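Local coordinates for integron cassette protein (Vibrio cholerae, PDB 3G1J), which is of unknown function, a small strand-rich protein encoded by a mobile integron gene cassette and belonging to a family in the SH3 clan, at residues Gln76-Ile79 / Ala80-Asp84. Numbering follows the deposited sequence.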
loop_
_atom_site.group_PDB
_atom_site.type_symbol
_atom_site.label_atom_id
_atom_site.label_comp_id
_atom_site.label_asym_id
_atom_site.label_seq_id
_atom_site.Cartn_x
_atom_site.Cartn_y
_atom_site.Cartn_z
ATOM N N GLN A 76 1.256 10.655 5.864
ATOM C CA GLN A 76 0.319 9.586 5.533
ATOM C C GLN A 76 0.048 8.543 6.621
ATOM O O GLN A 76 -0.392 7.435 6.297
ATOM C CB GLN A 76 0.711 8.878 4.228
ATOM C CG GLN A 76 0.645 9.756 2.992
ATOM C CD GLN A 76 1.901 10.584 2.810
ATOM O OE1 GLN A 76 3.001 10.113 3.066
ATOM N NE2 GLN A 76 1.741 11.825 2.355
HETATM N N MSE A 77 0.298 8.878 7.893
HETATM C CA MSE A 77 -0.100 7.974 8.977
HETATM C C MSE A 77 -1.588 7.673 8.842
HETATM O O MSE A 77 -2.019 6.551 9.073
HETATM C CB MSE A 77 0.204 8.554 10.378
HETATM C CG MSE A 77 -0.204 7.634 11.584
HETATM SE SE MSE A 77 0.272 8.360 13.354
HETATM C CE MSE A 77 1.308 9.676 12.577
ATOM N N GLU A 78 -2.366 8.686 8.466
ATOM C CA GLU A 78 -3.806 8.512 8.250
ATOM C C GLU A 78 -4.110 7.275 7.408
ATOM O O GLU A 78 -5.019 6.506 7.725
ATOM C CB GLU A 78 -4.422 9.764 7.604
ATOM C CG GLU A 78 -5.682 9.503 6.749
ATOM C CD GLU A 78 -6.886 9.022 7.550
ATOM O OE1 GLU A 78 -6.886 9.169 8.788
ATOM O OE2 GLU A 78 -7.843 8.502 6.933
ATOM N N ILE A 79 -3.341 7.065 6.345
ATOM C CA ILE A 79 -3.602 5.941 5.457
ATOM C C ILE A 79 -3.058 4.646 6.039
ATOM O O ILE A 79 -3.768 3.643 6.124
ATOM C CB ILE A 79 -3.017 6.182 4.047
ATOM C CG1 ILE A 79 -3.756 7.338 3.370
ATOM C CG2 ILE A 79 -3.133 4.929 3.195
ATOM C CD1 ILE A 79 -2.927 8.049 2.325
ATOM N N ALA A 80 -1.794 4.684 6.447
ATOM C CA ALA A 80 -1.106 3.515 6.988
ATOM C C ALA A 80 -1.800 2.951 8.234
ATOM O O ALA A 80 -1.809 1.735 8.449
ATOM C CB ALA A 80 0.351 3.880 7.299
ATOM N N HIS A 81 -2.385 3.839 9.039
ATOM C CA HIS A 81 -3.026 3.482 10.306
ATOM C C HIS A 81 -4.514 3.146 10.175
ATOM O O HIS A 81 -5.145 2.721 11.151
ATOM C CB HIS A 81 -2.896 4.638 11.302
ATOM C CG HIS A 81 -1.642 4.594 12.115
ATOM N ND1 HIS A 81 -1.532 5.204 13.347
ATOM C CD2 HIS A 81 -0.454 3.992 11.882
ATOM C CE1 HIS A 81 -0.321 4.991 13.831
ATOM N NE2 HIS A 81 0.352 4.257 12.961
ATOM N N HIS A 82 -5.076 3.364 8.992
ATOM C CA HIS A 82 -6.495 3.096 8.756
ATOM C C HIS A 82 -6.698 2.443 7.399
ATOM O O HIS A 82 -7.514 2.896 6.598
ATOM C CB HIS A 82 -7.303 4.394 8.821
ATOM C CG HIS A 82 -7.146 5.133 10.110
ATOM N ND1 HIS A 82 -6.249 6.168 10.270
ATOM C CD2 HIS A 82 -7.760 4.976 11.306
ATOM C CE1 HIS A 82 -6.323 6.620 11.511
ATOM N NE2 HIS A 82 -7.227 5.910 12.161
ATOM N N LEU A 83 -5.960 1.372 7.131
ATOM C CA LEU A 83 -5.965 0.784 5.798
ATOM C C LEU A 83 -7.352 0.324 5.331
ATOM O O LEU A 83 -7.652 0.330 4.129
ATOM C CB LEU A 83 -4.970 -0.371 5.737
ATOM C CG LEU A 83 -3.534 0.147 5.757
ATOM C CD1 LEU A 83 -2.551 -0.996 5.974
ATOM C CD2 LEU A 83 -3.241 0.875 4.457
ATOM N N ASP A 84 -8.206 -0.056 6.278
ATOM C CA ASP A 84 -9.551 -0.478 5.908
ATOM C C ASP A 84 -10.463 0.673 5.463
ATOM O O ASP A 84 -11.552 0.431 4.957
ATOM C CB ASP A 84 -10.213 -1.322 7.011
ATOM C CG ASP A 84 -10.088 -0.708 8.391
ATOM O OD1 ASP A 84 -9.410 0.332 8.558
ATOM O OD2 ASP A 84 -10.677 -1.288 9.322
#
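Met77 CG, on the short helix 77-80, lies over one face of the His81 ring, four residues on. It makes a CH-pi contact 3.3 Å from the ring centroid, close to the ring normal. The selenium of this selenomethionine sits obliquely, 3.5 Å from His81 CE1. Met77 CG is anti to the backbone N (chi1 180°), which places it over the imidazole face.

Backbone hydrogen bonds form the turn. Ala80 N donates to Gln76 O at 3.1 Å, and His81 N donates to Met77 O at 2.7 Å. Gln76 O, of the N-cap residue, also accepts from Ile79 N. His82 N donates to Ile79 O across the same three-residue span, from above the carbonyl plane, at 3.2 Å.

A side chain bonds to the Glu78 carbonyl. His82 ND1 donates to Glu78 O at 2.8 Å, and that oxygen lies in the ring plane. Glu78 OE2 is hydrogen-bonded to Tyr86 OH.

The apolar side faces the fold. Ile79 CG2 meets Leu83 CD2 at 4.2 Å, while Ile79 also packs on Leu69 of strand 63-70.

The bond to Glu78 O implies that His82 ND1 carries a proton, and the imidazole N-H takes up a carbonyl oxygen near the end of the short helix.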